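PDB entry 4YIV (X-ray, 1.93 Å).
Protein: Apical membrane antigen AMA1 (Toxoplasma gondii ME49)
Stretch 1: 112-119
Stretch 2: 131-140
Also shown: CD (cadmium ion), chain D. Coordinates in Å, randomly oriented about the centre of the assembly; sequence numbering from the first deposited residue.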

ATOM      1  N   ARG A 112     -19.402  14.536 -14.931  1.00 70.45           N
ATOM      2  CA  ARG A 112     -18.372  13.491 -14.784  1.00 57.76           C
ATOM      3  C   ARG A 112     -18.261  12.983 -13.346  1.00 54.19           C
ATOM      4  O   ARG A 112     -18.235  13.773 -12.405  1.00 61.30           O
ATOM      5  CB  ARG A 112     -17.019  14.028 -15.254  1.00 53.56           C
ATOM      6  CG  ARG A 112     -15.851  13.110 -14.994  1.00 51.03           C
ATOM      7  CD  ARG A 112     -14.564  13.667 -15.563  1.00 45.39           C
ATOM      8  NE  ARG A 112     -14.460  13.503 -17.020  1.00 52.94           N
ATOM      9  CZ  ARG A 112     -14.007  12.411 -17.649  1.00 57.24           C
ATOM     10  NH1 ARG A 112     -13.602  11.323 -16.986  1.00 43.28           N
ATOM     11  NH2 ARG A 112     -13.960  12.401 -18.974  1.00 54.19           N
ATOM     12  N   ILE A 113     -18.207  11.663 -13.174  1.00 45.76           N
ATOM     13  CA  ILE A 113     -18.068  11.087 -11.846  1.00 42.28           C
ATOM     14  C   ILE A 113     -16.583  10.983 -11.393  1.00 46.12           C
ATOM     15  O   ILE A 113     -16.302  11.093 -10.188  1.00 45.12           O
ATOM     16  CB  ILE A 113     -18.738   9.699 -11.775  1.00 50.33           C
ATOM     17  CG1 ILE A 113     -20.223   9.843 -12.137  1.00 57.54           C
ATOM     18  CG2 ILE A 113     -18.567   9.084 -10.377  1.00 48.03           C
ATOM     19  CD1 ILE A 113     -21.051   8.544 -12.068  1.00 58.43           C
ATOM     20  N   SER A 114     -15.645  10.802 -12.339  1.00 36.40           N
ATOM     21  CA  SER A 114     -14.234  10.589 -11.989  1.00 31.03           C
ATOM     22  C   SER A 114     -13.257  11.105 -13.042  1.00 33.18           C
ATOM     23  O   SER A 114     -13.440  10.822 -14.210  1.00 37.64           O
ATOM     24  CB  SER A 114     -14.002   9.086 -11.780  1.00 27.95           C
ATOM     25  OG  SER A 114     -12.661   8.817 -11.411  1.00 25.78           O
ATOM     26  N   PRO A 115     -12.168  11.787 -12.638  1.00 28.39           N
ATOM     27  CA  PRO A 115     -11.781  12.045 -11.245  1.00 29.85           C
ATOM     28  C   PRO A 115     -12.651  13.120 -10.614  1.00 31.09           C
ATOM     29  O   PRO A 115     -13.237  13.960 -11.312  1.00 31.13           O
ATOM     30  CB  PRO A 115     -10.326  12.493 -11.352  1.00 27.93           C
ATOM     31  CG  PRO A 115     -10.201  13.039 -12.722  1.00 29.90           C
ATOM     32  CD  PRO A 115     -11.132  12.236 -13.575  1.00 29.42           C
ATOM     33  N   PHE A 116     -12.777  13.066  -9.306  1.00 27.55           N
ATOM     34  CA  PHE A 116     -13.695  13.960  -8.625  1.00 25.19           C
ATOM     35  C   PHE A 116     -12.863  14.900  -7.762  1.00 25.77           C
ATOM     36  O   PHE A 116     -11.930  14.455  -7.088  1.00 24.14           O
ATOM     37  CB  PHE A 116     -14.705  13.196  -7.795  1.00 27.68           C
ATOM     38  CG  PHE A 116     -15.899  14.027  -7.402  1.00 32.71           C
ATOM     39  CD1 PHE A 116     -16.958  14.216  -8.290  1.00 34.63           C
ATOM     40  CD2 PHE A 116     -15.950  14.639  -6.165  1.00 28.84           C
ATOM     41  CE1 PHE A 116     -18.053  14.999  -7.942  1.00 36.46           C
ATOM     42  CE2 PHE A 116     -17.056  15.411  -5.794  1.00 32.62           C
ATOM     43  CZ  PHE A 116     -18.107  15.588  -6.685  1.00 36.56           C
ATOM     44  N   PRO A 117     -13.167  16.210  -7.800  1.00 29.70           N
ATOM     45  CA  PRO A 117     -12.287  17.143  -7.090  1.00 26.69           C
ATOM     46  C   PRO A 117     -12.489  17.118  -5.578  1.00 25.35           C
ATOM     47  O   PRO A 117     -13.624  17.152  -5.106  1.00 26.61           O
ATOM     48  CB  PRO A 117     -12.684  18.499  -7.673  1.00 30.53           C
ATOM     49  CG  PRO A 117     -14.131  18.328  -7.993  1.00 31.37           C
ATOM     50  CD  PRO A 117     -14.281  16.910  -8.467  1.00 31.97           C
ATOM     51  N   MET A 118     -11.391  17.082  -4.838  1.00 24.79           N
ATOM     52  CA  MET A 118     -11.440  17.013  -3.387  1.00 22.48           C
ATOM     53  C   MET A 118     -12.200  18.216  -2.780  1.00 28.77           C
ATOM     54  O   MET A 118     -12.827  18.112  -1.714  1.00 25.08           O
ATOM     55  CB  MET A 118     -10.035  16.962  -2.845  1.00 23.72           C
ATOM     56  CG  MET A 118      -9.950  16.882  -1.331  1.00 29.99           C
ATOM     57  SD  MET A 118     -10.852  15.454  -0.597  1.00 31.17           S
ATOM     58  CE  MET A 118     -10.092  14.092  -1.498  1.00 27.86           C
ATOM     59  N   GLU A 119     -12.170  19.360  -3.464  1.00 27.27           N
ATOM     60  CA  GLU A 119     -12.834  20.544  -2.923  1.00 26.12           C
ATOM     61  C   GLU A 119     -14.312  20.301  -2.742  1.00 26.28           C
ATOM     62  O   GLU A 119     -14.912  20.762  -1.776  1.00 28.88           O
ATOM     63  CB  GLU A 119     -12.593  21.760  -3.837  1.00 26.22           C
ATOM     64  CG  GLU A 119     -11.273  22.401  -3.607  1.00 28.19           C
ATOM     65  CD  GLU A 119     -11.169  23.044  -2.240  1.00 32.24           C
ATOM     66  OE1 GLU A 119     -12.079  23.862  -1.934  1.00 29.56           O
ATOM     67  OE2 GLU A 119     -10.206  22.701  -1.486  1.00 29.34           O
ATOM     68  N   THR A 131      -9.672  13.534   6.808  1.00 23.89           N
ATOM     69  CA  THR A 131      -8.458  13.784   6.002  1.00 21.75           C
ATOM     70  C   THR A 131      -8.822  13.722   4.536  1.00 23.40           C
ATOM     71  O   THR A 131      -9.829  13.111   4.163  1.00 23.44           O
ATOM     72  CB  THR A 131      -7.289  12.789   6.265  1.00 22.09           C
ATOM     73  OG1 THR A 131      -7.630  11.477   5.744  1.00 21.77           O
ATOM     74  CG2 THR A 131      -6.948  12.714   7.732  1.00 22.69           C
ATOM     75  N   ASP A 132      -8.017  14.361   3.690  1.00 21.49           N
ATOM     76  CA  ASP A 132      -8.378  14.416   2.280  1.00 22.50           C
ATOM     77  C   ASP A 132      -8.286  13.001   1.728  1.00 22.09           C
ATOM     78  O   ASP A 132      -9.153  12.584   0.960  1.00 22.19           O
ATOM     79  CB  ASP A 132      -7.473  15.376   1.489  1.00 24.40           C
ATOM     80  CG  ASP A 132      -7.889  16.859   1.667  1.00 34.75           C
ATOM     81  OD1 ASP A 132      -8.989  17.124   2.197  1.00 32.87           O
ATOM     82  OD2 ASP A 132      -7.113  17.764   1.290  1.00 36.15           O
ATOM     83  N   LEU A 133      -7.247  12.259   2.122  1.00 19.98           N
ATOM     84  CA  LEU A 133      -7.124  10.879   1.630  1.00 20.88           C
ATOM     85  C   LEU A 133      -8.348  10.057   2.055  1.00 20.01           C
ATOM     86  O   LEU A 133      -8.938   9.288   1.272  1.00 20.81           O
ATOM     87  CB  LEU A 133      -5.843  10.237   2.138  1.00 21.44           C
ATOM     88  CG  LEU A 133      -5.668   8.745   1.732  1.00 21.90           C
ATOM     89  CD1 LEU A 133      -5.758   8.534   0.225  1.00 22.22           C
ATOM     90  CD2 LEU A 133      -4.311   8.203   2.220  1.00 19.90           C
ATOM     91  N   GLY A 134      -8.752  10.229   3.306  1.00 19.46           N
ATOM     92  CA  GLY A 134      -9.961   9.590   3.785  1.00 20.00           C
ATOM     93  C   GLY A 134     -11.229   9.981   3.068  1.00 22.21           C
ATOM     94  O   GLY A 134     -12.111   9.146   2.910  1.00 21.21           O
ATOM     95  N   ARG A 135     -11.340  11.242   2.640  1.00 21.98           N
ATOM     96  CA  ARG A 135     -12.510  11.712   1.919  1.00 22.43           C
ATOM     97  C   ARG A 135     -12.598  11.013   0.569  1.00 18.99           C
ATOM     98  O   ARG A 135     -13.696  10.664   0.090  1.00 19.97           O
ATOM     99  CB  ARG A 135     -12.458  13.232   1.710  1.00 24.66           C
ATOM    100  CG  ARG A 135     -12.655  14.043   2.998  1.00 26.65           C
ATOM    101  CD  ARG A 135     -12.691  15.569   2.752  1.00 29.27           C
ATOM    102  NE  ARG A 135     -12.906  16.178   4.066  1.00 30.43           N
ATOM    103  CZ  ARG A 135     -11.944  16.621   4.871  1.00 30.61           C
ATOM    104  NH1 ARG A 135     -10.665  16.647   4.479  1.00 30.93           N
ATOM    105  NH2 ARG A 135     -12.279  17.075   6.084  1.00 32.39           N
ATOM    106  N   CYS A 136     -11.443  10.765  -0.024  1.00 21.33           N
ATOM    107  CA  CYS A 136     -11.428  10.069  -1.319  1.00 21.41           C
ATOM    108  C   CYS A 136     -11.879   8.611  -1.122  1.00 18.44           C
ATOM    109  O   CYS A 136     -12.753   8.102  -1.843  1.00 21.04           O
ATOM    110  CB  CYS A 136     -10.047  10.158  -1.950  1.00 23.66           C
ATOM    111  SG  CYS A 136      -9.856   9.271  -3.540  1.00 23.77           S
ATOM    112  N   ALA A 137     -11.283   7.953  -0.151  1.00 19.28           N
ATOM    113  CA  ALA A 137     -11.660   6.578   0.175  1.00 21.41           C
ATOM    114  C   ALA A 137     -13.155   6.443   0.517  1.00 21.91           C
ATOM    115  O   ALA A 137     -13.817   5.474   0.122  1.00 21.23           O
ATOM    116  CB  ALA A 137     -10.811   6.088   1.313  1.00 21.21           C
ATOM    117  N   GLU A 138     -13.696   7.411   1.251  1.00 20.82           N
ATOM    118  CA  GLU A 138     -15.111   7.384   1.606  1.00 18.58           C
ATOM    119  C   GLU A 138     -15.985   7.553   0.377  1.00 21.94           C
ATOM    120  O   GLU A 138     -17.015   6.897   0.237  1.00 22.09           O
ATOM    121  CB  GLU A 138     -15.394   8.469   2.656  1.00 23.55           C
ATOM    122  CG  GLU A 138     -16.821   8.487   3.187  1.00 30.17           C
ATOM    123  CD  GLU A 138     -17.016   9.532   4.291  1.00 29.76           C
ATOM    124  OE1 GLU A 138     -18.153   9.634   4.784  1.00 33.88           O
ATOM    125  OE2 GLU A 138     -16.040  10.252   4.645  1.00 32.30           O
ATOM    126  N   PHE A 139     -15.555   8.430  -0.525  1.00 20.83           N
ATOM    127  CA  PHE A 139     -16.221   8.616  -1.797  1.00 22.58           C
ATOM    128  C   PHE A 139     -16.279   7.309  -2.589  1.00 24.79           C
ATOM    129  O   PHE A 139     -17.312   6.959  -3.169  1.00 24.52           O
ATOM    130  CB  PHE A 139     -15.506   9.682  -2.611  1.00 22.51           C
ATOM    131  CG  PHE A 139     -16.119   9.920  -3.950  1.00 28.35           C
ATOM    132  CD1 PHE A 139     -17.425  10.361  -4.053  1.00 29.13           C
ATOM    133  CD2 PHE A 139     -15.377   9.710  -5.112  1.00 27.92           C
ATOM    134  CE1 PHE A 139     -18.004  10.575  -5.305  1.00 33.58           C
ATOM    135  CE2 PHE A 139     -15.943   9.914  -6.373  1.00 28.47           C
ATOM    136  CZ  PHE A 139     -17.241  10.351  -6.474  1.00 30.21           C
ATOM    137  N   ALA A 140     -15.170   6.584  -2.593  1.00 21.08           N
ATOM    138  CA  ALA A 140     -15.136   5.269  -3.256  1.00 23.23           C
ATOM    139  C   ALA A 140     -16.059   4.275  -2.519  1.00 22.99           C
ATOM    140  O   ALA A 140     -16.804   3.501  -3.151  1.00 22.39           O
ATOM    141  CB  ALA A 140     -13.707   4.749  -3.304  1.00 20.99           C
TER
HETATM  142 CD    CD D 503     -10.991  24.125   0.360  0.75 26.02          CD
HETATM  143  O   HOH W   1      -8.904  23.456   1.461  1.00 40.57           O

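Two segments of a chain can be held together without a single hydrogen bond between them, when their polar groups find partners within each segment or elsewhere in the structure, and apolar surface remains for the other. The pairing of residues 112-119 with 131-140 in the Toxoplasma AMA1 structure illustrates the principle. The first segment runs from loop through a short strand into the start of a helix; the second is mostly helix. Their backbones stay well apart, the nearest CA atoms being those of Met118 and Asp132 at 6.9 Å, and side chains account for most of what lies between.

The helix of the second segment begins with a cap. Thr131, its CB directed away from the partner, accepts a hydrogen bond at OG1 from Gly134 N (3.0 Å), satisfying an amide that has no helical carbonyl before it. Asp132 follows, and here Met118 makes its closest approach: CE of Met118 lies 3.0 Å from Asp132 O, a tight contact for a methyl group. That carbonyl also accepts the helical bond from Cys136 N (3.1 Å to Asp132 O), so the methyl packs against an oxygen already engaged in the helix. The CG atoms of Met118 and Asp132 are 3.6 Å apart.

The CB of Leu133 points away from the first segment, Gly134 has no side chain, and neither touches it; the next contact comes at Arg135. Arg135 CB sits 3.6 Å from Met118 SD, bringing the aliphatic base of the arginine against the thioether. Part of the charged end is engaged within its own segment: Arg135 NH1 reaches Asp132 OD1 at 2.9 Å, a salt bridge whose hydrogen bond is weak, with an angle of 129°, while NH2 bonds elsewhere in the structure. One turn of helix thus pairs its own charges while both residues touch Met118. Cys136 adds a further contact to the methionine, the Cys136 CB lying 4.0 Å from Met118 CE. With 107 Å² covered, Met118 gives more surface to the contact than any other residue.

Ala137 and Glu138 lie out of reach, but Phe139, one turn beyond Arg135, points toward the first segment again. Phe139 CE2 approaches Phe116 CB to 3.8 Å. The two rings are near parallel, at 25°, yet slid apart with centroids 5.0 Å from each other, so they barely overlap; Phe116 CD2 lies over one face of the Phe139 ring. Beside that ring, Ile113 CG2 packs 4.3 Å from Phe139 CZ, while Ile113 O lies at the ring edge, 3.9 Å from the same CZ. This carbonyl is the exception: the contact buries it without a hydrogen-bonding partner in the model.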